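Local coordinates for protein Xaa-Pro dipeptidase (Pyrococcus horikoshii, PDB 1WY2) that probably cleaves dipeptides that carry a C-terminal proline after a nonpolar residue, as a homodimeric metallopeptidase of the M24B family with two metal ions per subunit, at residues Lys158-Val163 with Thr183-Gly188; Leu208-Leu213 with Thr225-Val230; Glu242-Ala247 with Gly325-Glu330. All coordinates share one frame; numbering follows the deposited sequence.

The three contacts lie side by side across the M24 metallopeptidase region. Interaction 1 sets the start of helix 160-173 on strand 184-187, which is hydrogen-bonded to strand 208-217 of interaction 2: Ala186 O lies 2.9 Å from Val210 N, and the two centres are about 9 Å apart. Interaction 2 meets interaction 3, about 10 Å away between centres, where Thr225 OG1 lies 2.7 Å from Glu330 OE1. Asp212 of interaction 2 and Glu330 of interaction 3 bind the same zinc ion, and Glu330 also reaches the second. The Ile185 side chain of interaction 1 stays about 11 Å from a bound zinc.

Interaction 1 of 3, residues Lys158-Val163 with Thr183-Gly188; sequences KKEREV and TIIASG
The first turn of helix 160-173, with Lys159 at its N-cap, comes up against strand 184-187, nearest where the CA atoms of Glu160 and Ile185 are 5.6 Å apart. Glu160 and Ile185 share most of the contact, and Glu160 supplies its polar part. Its CG stands anti to the carbonyl carbon (chi1 -59°), and from there the chain runs out extended, taking the carboxylate across the carbonyl of Ile185 to Ser187. There OE2 takes two hydrogen bonds from one residue. Ser187 OG donates at 2.6 Å from Glu160 OE2, on the anti lone pair, away from OE1. The backbone N of Ser187, 2.8 Å from the same OE2, comes from above the carboxylate plane. Ser187 OG can reach it because the hydroxyl sits in the crowded position between its own N and carbonyl carbon (chi1 64°). Nearer the helix backbone, Glu160 CB rests on Ile185 CG2 at 4.0 Å. One turn along, Val163 and Ile185 cross at about a right angle, CG1 against CD1 at 4.2 Å.

The other carboxylate oxygen looks outside the contact: OE1 forms a salt bridge with Arg190 and is hydrogen-bonded to Ser199 OG, while Ser187 OG is also hydrogen-bonded to Lys201 NZ. The carboxylate is thus buried but gripped at both oxygens. The carbonyl O of Ile185, 3.2 Å from Glu160 OE1, is an acceptor facing an acceptor; the nearby arginine and lysine would probably offset that repulsion and favour the ionised glutamate.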
loop_
_atom_site.group_PDB
_atom_site.type_symbol
_atom_site.label_atom_id
_atom_site.label_comp_id
_atom_site.label_asym_id
_atom_site.label_seq_id
_atom_site.Cartn_x
_atom_site.Cartn_y
_atom_site.Cartn_z
ATOM N N LYS A 158 24.447 -0.613 -15.631
ATOM C CA LYS A 158 23.123 -0.074 -15.333
ATOM C C LYS A 158 22.761 -0.219 -13.856
ATOM O O LYS A 158 23.096 -1.217 -13.219
ATOM C CB LYS A 158 22.062 -0.789 -16.177
ATOM C CG LYS A 158 22.329 -0.791 -17.672
ATOM C CD LYS A 158 22.171 0.597 -18.271
ATOM C CE LYS A 158 21.840 0.523 -19.756
ATOM N NZ LYS A 158 21.202 1.774 -20.249
ATOM N N LYS A 159 22.075 0.786 -13.319
ATOM C CA LYS A 159 21.640 0.756 -11.929
ATOM C C LYS A 159 20.286 0.037 -11.874
ATOM O O LYS A 159 19.394 0.332 -12.670
ATOM C CB LYS A 159 21.504 2.184 -11.393
ATOM C CG LYS A 159 21.048 2.265 -9.947
ATOM C CD LYS A 159 21.029 3.705 -9.437
ATOM C CE LYS A 159 22.427 4.302 -9.391
ATOM N NZ LYS A 159 22.437 5.662 -8.776
ATOM N N GLU A 160 20.138 -0.905 -10.945
ATOM C CA GLU A 160 18.895 -1.668 -10.809
ATOM C C GLU A 160 17.657 -0.778 -10.764
ATOM O O GLU A 160 16.685 -1.008 -11.485
ATOM C CB GLU A 160 18.931 -2.523 -9.542
ATOM C CG GLU A 160 20.080 -3.517 -9.482
ATOM C CD GLU A 160 20.103 -4.285 -8.173
ATOM O OE1 GLU A 160 19.544 -3.776 -7.179
ATOM O OE2 GLU A 160 20.690 -5.387 -8.132
ATOM N N ARG A 161 17.698 0.237 -9.909
ATOM C CA ARG A 161 16.576 1.156 -9.755
ATOM C C ARG A 161 16.214 1.884 -11.045
ATOM O O ARG A 161 15.044 2.176 -11.287
ATOM C CB ARG A 161 16.889 2.184 -8.669
ATOM C CG ARG A 161 15.802 3.230 -8.477
ATOM C CD ARG A 161 15.335 3.256 -7.041
ATOM N NE ARG A 161 16.462 3.278 -6.115
ATOM C CZ ARG A 161 16.380 2.927 -4.838
ATOM N NH1 ARG A 161 15.223 2.527 -4.332
ATOM N NH2 ARG A 161 17.461 2.964 -4.070
ATOM N N GLU A 162 17.213 2.187 -11.869
ATOM C CA GLU A 162 16.950 2.886 -13.119
ATOM C C GLU A 162 16.230 1.971 -14.100
ATOM O O GLU A 162 15.385 2.423 -14.875
ATOM C CB GLU A 162 18.258 3.422 -13.718
ATOM C CG GLU A 162 18.757 4.673 -13.001
ATOM C CD GLU A 162 20.118 5.149 -13.477
ATOM O OE1 GLU A 162 20.442 4.969 -14.669
ATOM O OE2 GLU A 162 20.854 5.727 -12.653
ATOM N N VAL A 163 16.562 0.682 -14.061
ATOM C CA VAL A 163 15.903 -0.281 -14.932
ATOM C C VAL A 163 14.445 -0.350 -14.480
ATOM O O VAL A 163 13.520 -0.335 -15.296
ATOM C CB VAL A 163 16.543 -1.687 -14.814
ATOM C CG1 VAL A 163 15.726 -2.706 -15.603
ATOM C CG2 VAL A 163 17.977 -1.644 -15.330
ATOM N N THR A 183 8.787 -3.104 -7.950
ATOM C CA THR A 183 9.566 -3.893 -8.898
ATOM C C THR A 183 10.881 -4.414 -8.352
ATOM O O THR A 183 11.676 -3.670 -7.772
ATOM C CB THR A 183 9.852 -3.088 -10.179
ATOM O OG1 THR A 183 8.612 -2.770 -10.820
ATOM C CG2 THR A 183 10.719 -3.895 -11.142
ATOM N N ILE A 184 11.100 -5.708 -8.560
ATOM C CA ILE A 184 12.313 -6.365 -8.115
ATOM C C ILE A 184 13.271 -6.559 -9.282
ATOM O O ILE A 184 12.931 -7.201 -10.267
ATOM C CB ILE A 184 11.990 -7.748 -7.500
ATOM C CG1 ILE A 184 11.297 -7.558 -6.150
ATOM C CG2 ILE A 184 13.266 -8.580 -7.349
ATOM C CD1 ILE A 184 10.642 -8.809 -5.616
ATOM N N ILE A 185 14.449 -5.950 -9.172
ATOM C CA ILE A 185 15.514 -6.095 -10.157
ATOM C C ILE A 185 16.680 -6.393 -9.225
ATOM O O ILE A 185 17.303 -5.474 -8.689
ATOM C CB ILE A 185 15.816 -4.792 -10.935
ATOM C CG1 ILE A 185 14.570 -4.303 -11.686
ATOM C CG2 ILE A 185 16.954 -5.044 -11.924
ATOM C CD1 ILE A 185 14.076 -5.249 -12.765
ATOM N N ALA A 186 16.943 -7.679 -9.009
ATOM C CA ALA A 186 17.995 -8.120 -8.093
ATOM C C ALA A 186 19.148 -8.788 -8.831
ATOM O O ALA A 186 19.005 -9.897 -9.352
ATOM C CB ALA A 186 17.398 -9.079 -7.065
ATOM N N SER A 187 20.296 -8.116 -8.848
ATOM C CA SER A 187 21.467 -8.620 -9.561
ATOM C C SER A 187 22.603 -9.094 -8.660
ATOM O O SER A 187 22.780 -8.597 -7.549
ATOM C CB SER A 187 21.998 -7.537 -10.503
ATOM O OG SER A 187 22.466 -6.410 -9.774
ATOM N N GLY A 188 23.373 -10.055 -9.162
ATOM C CA GLY A 188 24.492 -10.581 -8.401
ATOM C C GLY A 188 24.060 -11.153 -7.067
ATOM O O GLY A 188 23.078 -11.894 -6.991
#

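Interaction 2 of 3, residues Leu208-Leu213 with Thr225-Val230; sequences LVVIDL and TRTIVV. With ZN (zinc ion), chain D.
Strands 208-213 and 225-229 run antiparallel at 159°, and the hydrogen-bonded pairs Val209-Ile228 and Ile211-Arg226 join them through four backbone bonds. The one from Ile211 N to Arg226 O, 2.9 Å, lies nearly along the C=O axis. On the face of Leu208, Val210 and Asp212, Leu208 has a first torsion off the staggered positions (chi1 -96°) that brings CD2 obliquely to Val229 CG2 at 3.5 Å, with Thr227 CG2 beside it. Val210 CG1, anti to its backbone N, meets Thr225 CG2, itself anti to N, at 3.6 Å. On the other face, Ile228 holds CG1 in the crowded position between N and carbonyl carbon (chi1 62°), laying it 4.0 Å from Val209 CB.

Asp212 turns CG anti to its backbone N, so that OD1 binds zinc at 2.0 Å, while OD2 forms a salt bridge with Arg328. Thr225 OG1, anti to the carbonyl carbon, is hydrogen-bonded to Glu330, a second ligand of that zinc. Thr227 OG1 bonds to Arg328 O. Strands 208-217 and 220-229 make a beta hairpin carrying Asp212 and Asp223, the paired aspartate ligands of the M24 "pita-bread" dinuclear metal site.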
loop_
_atom_site.group_PDB
_atom_site.type_symbol
_atom_site.label_atom_id
_atom_site.label_comp_id
_atom_site.label_asym_id
_atom_site.label_seq_id
_atom_site.Cartn_x
_atom_site.Cartn_y
_atom_site.Cartn_z
ATOM N N LEU A 208 23.620 -12.764 -12.170
ATOM C CA LEU A 208 22.326 -13.409 -12.350
ATOM C C LEU A 208 21.432 -12.217 -12.020
ATOM O O LEU A 208 21.758 -11.440 -11.119
ATOM C CB LEU A 208 22.087 -14.498 -11.300
ATOM C CG LEU A 208 22.420 -15.948 -11.657
ATOM C CD1 LEU A 208 22.422 -16.792 -10.396
ATOM C CD2 LEU A 208 21.399 -16.477 -12.660
ATOM N N VAL A 209 20.331 -12.045 -12.742
ATOM C CA VAL A 209 19.433 -10.931 -12.459
ATOM C C VAL A 209 18.002 -11.442 -12.420
ATOM O O VAL A 209 17.492 -11.969 -13.412
ATOM C CB VAL A 209 19.527 -9.817 -13.529
ATOM C CG1 VAL A 209 18.707 -8.601 -13.084
ATOM C CG2 VAL A 209 20.985 -9.425 -13.755
ATOM N N VAL A 210 17.369 -11.306 -11.260
ATOM C CA VAL A 210 15.988 -11.734 -11.089
ATOM C C VAL A 210 15.109 -10.513 -11.340
ATOM O O VAL A 210 15.335 -9.449 -10.759
ATOM C CB VAL A 210 15.740 -12.273 -9.657
ATOM C CG1 VAL A 210 14.267 -12.653 -9.481
ATOM C CG2 VAL A 210 16.626 -13.483 -9.398
ATOM N N ILE A 211 14.124 -10.675 -12.219
ATOM C CA ILE A 211 13.197 -9.605 -12.583
ATOM C C ILE A 211 11.787 -10.050 -12.203
ATOM O O ILE A 211 11.208 -10.914 -12.858
ATOM C CB ILE A 211 13.246 -9.344 -14.106
ATOM C CG1 ILE A 211 14.692 -9.075 -14.539
ATOM C CG2 ILE A 211 12.352 -8.160 -14.469
ATOM C CD1 ILE A 211 14.922 -9.218 -16.035
ATOM N N ASP A 212 11.244 -9.464 -11.140
ATOM C CA ASP A 212 9.906 -9.804 -10.655
ATOM C C ASP A 212 9.094 -8.510 -10.661
ATOM O O ASP A 212 9.414 -7.559 -9.947
ATOM C CB ASP A 212 10.002 -10.373 -9.231
ATOM C CG ASP A 212 8.722 -11.053 -8.766
ATOM O OD1 ASP A 212 7.635 -10.771 -9.315
ATOM O OD2 ASP A 212 8.808 -11.866 -7.821
ATOM N N LEU A 213 8.047 -8.472 -11.475
ATOM C CA LEU A 213 7.228 -7.276 -11.583
ATOM C C LEU A 213 5.794 -7.630 -11.933
ATOM O O LEU A 213 5.469 -8.791 -12.200
ATOM C CB LEU A 213 7.825 -6.342 -12.653
ATOM C CG LEU A 213 7.989 -6.897 -14.075
ATOM C CD1 LEU A 213 6.666 -6.814 -14.821
ATOM C CD2 LEU A 213 9.057 -6.101 -14.826
ATOM N N THR A 225 8.031 -13.400 -13.077
ATOM C CA THR A 225 9.446 -13.355 -12.720
ATOM C C THR A 225 10.254 -14.122 -13.752
ATOM O O THR A 225 9.920 -15.252 -14.106
ATOM C CB THR A 225 9.773 -14.015 -11.350
ATOM O OG1 THR A 225 9.051 -13.370 -10.297
ATOM C CG2 THR A 225 11.272 -13.885 -11.055
ATOM N N ARG A 226 11.313 -13.497 -14.245
ATOM C CA ARG A 226 12.211 -14.158 -15.183
ATOM C C ARG A 226 13.614 -13.877 -14.670
ATOM O O ARG A 226 13.876 -12.813 -14.114
ATOM C CB ARG A 226 12.059 -13.598 -16.601
ATOM C CG ARG A 226 10.761 -13.993 -17.292
ATOM C CD ARG A 226 10.713 -15.487 -17.604
ATOM N NE ARG A 226 9.451 -15.852 -18.244
ATOM C CZ ARG A 226 8.328 -16.121 -17.585
ATOM N NH1 ARG A 226 8.302 -16.083 -16.253
ATOM N NH2 ARG A 226 7.221 -16.399 -18.257
ATOM N N THR A 227 14.510 -14.838 -14.836
ATOM C CA THR A 227 15.881 -14.651 -14.393
ATOM C C THR A 227 16.773 -14.778 -15.616
ATOM O O THR A 227 16.565 -15.658 -16.450
ATOM C CB THR A 227 16.291 -15.714 -13.350
ATOM O OG1 THR A 227 15.481 -15.570 -12.176
ATOM C CG2 THR A 227 17.762 -15.553 -12.964
ATOM N N ILE A 228 17.746 -13.881 -15.726
ATOM C CA ILE A 228 18.686 -13.902 -16.841
ATOM C C ILE A 228 20.100 -13.784 -16.278
ATOM O O ILE A 228 20.291 -13.658 -15.069
ATOM C CB ILE A 228 18.454 -12.715 -17.823
ATOM C CG1 ILE A 228 18.678 -11.384 -17.101
ATOM C CG2 ILE A 228 17.041 -12.772 -18.396
ATOM C CD1 ILE A 228 18.585 -10.170 -18.006
ATOM N N VAL A 229 21.087 -13.856 -17.162
ATOM C CA VAL A 229 22.480 -13.703 -16.766
ATOM C C VAL A 229 23.076 -12.706 -17.742
ATOM O O VAL A 229 22.829 -12.786 -18.946
ATOM C CB VAL A 229 23.285 -15.019 -16.863
ATOM C CG1 VAL A 229 24.760 -14.736 -16.595
ATOM C CG2 VAL A 229 22.760 -16.035 -15.858
ATOM N N VAL A 230 23.831 -11.750 -17.219
ATOM C CA VAL A 230 24.464 -10.750 -18.065
ATOM C C VAL A 230 25.763 -11.373 -18.556
ATOM O O VAL A 230 26.720 -11.509 -17.801
ATOM C CB VAL A 230 24.768 -9.463 -17.275
ATOM C CG1 VAL A 230 25.422 -8.432 -18.189
ATOM C CG2 VAL A 230 23.478 -8.901 -16.688
HETATM ZN ZN ZN D . 6.268 -12.062 -8.608
#

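Interaction 3 of 3, residues Glu242-Ala247 with Gly325-Glu330; sequences EIVLEA and GGVRIE. With ZN (zinc ion), chain D; ZN (zinc ion), chain E.
In the pita-bread fold of the M24 peptidases, helix 235-254 lies over the outer face of the sheet strand that bears the metal ligand Glu330. Val244 and Ile329 have the most surface buried here, followed by Val327; no hydrogen bond crosses between 242-247 and 325-330. Val244 fits between the other two with a branch for each. CG1, anti to its backbone N, lies obliquely over Ile329, 4.0 Å from CG1 of that residue. CG2, anti to the carbonyl carbon, reaches the strand backbone at Val327 O, 3.7 Å away, and Val244 CB packs on Val327 CG1.

Ile329 has CG1 anti to the carbonyl carbon and its end extended (chi2 175°), so that CD1 reaches past Val244 to the helix itself, 3.8 Å from Leu245 CA. An alanine in place of Val244 would lose both methyl branches and would probably loosen the helix against Val327 and Ile329. Val244 also touches Pro317 and Ile319 of strand 312-321. Between Val327 and Ile329, Arg328 leaves the strand on the side away from the helix, and its NH1 is hydrogen-bonded to Tyr320 OH. Glu330, extended beyond CG, bridges the two zinc ions: OE1 binds one at 2.0 Å and OE2 the other at 2.1 Å.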
loop_
_atom_site.group_PDB
_atom_site.type_symbol
_atom_site.label_atom_id
_atom_site.label_comp_id
_atom_site.label_asym_id
_atom_site.label_seq_id
_atom_site.Cartn_x
_atom_site.Cartn_y
_atom_site.Cartn_z
ATOM N N GLU A 242 18.656 -24.504 -14.245
ATOM C CA GLU A 242 18.019 -25.661 -14.870
ATOM C C GLU A 242 17.077 -26.370 -13.904
ATOM O O GLU A 242 16.036 -26.890 -14.309
ATOM C CB GLU A 242 19.082 -26.644 -15.383
ATOM C CG GLU A 242 20.021 -26.036 -16.419
ATOM C CD GLU A 242 21.056 -27.022 -16.941
ATOM O OE1 GLU A 242 21.630 -27.781 -16.129
ATOM O OE2 GLU A 242 21.304 -27.026 -18.165
ATOM N N ILE A 243 17.449 -26.391 -12.629
ATOM C CA ILE A 243 16.627 -27.031 -11.603
ATOM C C ILE A 243 15.325 -26.256 -11.373
ATOM O O ILE A 243 14.246 -26.846 -11.301
ATOM C CB ILE A 243 17.407 -27.147 -10.277
ATOM C CG1 ILE A 243 18.606 -28.085 -10.471
ATOM C CG2 ILE A 243 16.492 -27.660 -9.165
ATOM C CD1 ILE A 243 19.532 -28.163 -9.272
ATOM N N VAL A 244 15.423 -24.938 -11.254
ATOM C CA VAL A 244 14.228 -24.126 -11.047
ATOM C C VAL A 244 13.318 -24.220 -12.276
ATOM O O VAL A 244 12.101 -24.325 -12.149
ATOM C CB VAL A 244 14.591 -22.648 -10.781
ATOM C CG1 VAL A 244 13.324 -21.796 -10.731
ATOM C CG2 VAL A 244 15.341 -22.533 -9.456
ATOM N N LEU A 245 13.916 -24.193 -13.465
ATOM C CA LEU A 245 13.148 -24.288 -14.705
ATOM C C LEU A 245 12.394 -25.613 -14.767
ATOM O O LEU A 245 11.224 -25.661 -15.148
ATOM C CB LEU A 245 14.080 -24.180 -15.916
ATOM C CG LEU A 245 13.415 -24.278 -17.293
ATOM C CD1 LEU A 245 12.477 -23.091 -17.499
ATOM C CD2 LEU A 245 14.483 -24.307 -18.373
ATOM N N GLU A 246 13.071 -26.692 -14.393
ATOM C CA GLU A 246 12.458 -28.015 -14.413
ATOM C C GLU A 246 11.282 -28.080 -13.441
ATOM O O GLU A 246 10.210 -28.587 -13.776
ATOM C CB GLU A 246 13.487 -29.074 -14.030
ATOM C CG GLU A 246 12.960 -30.498 -14.086
ATOM C CD GLU A 246 13.914 -31.490 -13.450
ATOM O OE1 GLU A 246 15.130 -31.203 -13.406
ATOM O OE2 GLU A 246 13.451 -32.562 -13.003
ATOM N N ALA A 247 11.494 -27.567 -12.234
ATOM C CA ALA A 247 10.460 -27.568 -11.206
ATOM C C ALA A 247 9.265 -26.706 -11.608
ATOM O O ALA A 247 8.118 -27.098 -11.406
ATOM C CB ALA A 247 11.042 -27.069 -9.883
ATOM N N GLY A 325 23.868 -15.820 -5.068
ATOM C CA GLY A 325 22.926 -15.559 -6.140
ATOM C C GLY A 325 21.688 -16.423 -6.036
ATOM O O GLY A 325 21.618 -17.333 -5.206
ATOM N N GLY A 326 20.709 -16.148 -6.886
ATOM C CA GLY A 326 19.483 -16.921 -6.849
ATOM C C GLY A 326 18.761 -16.916 -8.177
ATOM O O GLY A 326 19.075 -16.127 -9.068
ATOM N N VAL A 327 17.790 -17.811 -8.308
ATOM C CA VAL A 327 17.005 -17.922 -9.532
ATOM C C VAL A 327 15.537 -18.151 -9.203
ATOM O O VAL A 327 15.213 -18.966 -8.349
ATOM C CB VAL A 327 17.469 -19.120 -10.397
ATOM C CG1 VAL A 327 16.548 -19.278 -11.607
ATOM C CG2 VAL A 327 18.909 -18.915 -10.856
ATOM N N ARG A 328 14.658 -17.410 -9.874
ATOM C CA ARG A 328 13.221 -17.586 -9.709
ATOM C C ARG A 328 12.557 -17.426 -11.071
ATOM O O ARG A 328 12.918 -16.547 -11.853
ATOM C CB ARG A 328 12.607 -16.572 -8.726
ATOM C CG ARG A 328 11.072 -16.720 -8.621
ATOM C CD ARG A 328 10.448 -16.000 -7.412
ATOM N NE ARG A 328 10.561 -14.543 -7.456
ATOM C CZ ARG A 328 11.503 -13.838 -6.833
ATOM N NH1 ARG A 328 12.432 -14.451 -6.113
ATOM N NH2 ARG A 328 11.499 -12.511 -6.902
ATOM N N ILE A 329 11.609 -18.310 -11.360
ATOM C CA ILE A 329 10.859 -18.260 -12.610
ATOM C C ILE A 329 9.401 -18.342 -12.187
ATOM O O ILE A 329 8.987 -19.308 -11.549
ATOM C CB ILE A 329 11.232 -19.436 -13.531
ATOM C CG1 ILE A 329 12.722 -19.347 -13.881
ATOM C CG2 ILE A 329 10.381 -19.393 -14.796
ATOM C CD1 ILE A 329 13.252 -20.525 -14.683
ATOM N N GLU A 330 8.636 -17.311 -12.529
ATOM C CA GLU A 330 7.236 -17.217 -12.133
ATOM C C GLU A 330 6.264 -16.872 -13.252
ATOM O O GLU A 330 6.524 -15.982 -14.063
ATOM C CB GLU A 330 7.099 -16.161 -11.025
ATOM C CG GLU A 330 5.673 -15.674 -10.790
ATOM C CD GLU A 330 5.577 -14.605 -9.720
ATOM O OE1 GLU A 330 6.481 -13.747 -9.647
ATOM O OE2 GLU A 330 4.582 -14.615 -8.967
HETATM ZN ZN ZN D . 6.268 -12.062 -8.608
HETATM ZN ZN ZN E . 4.166 -13.847 -7.076
#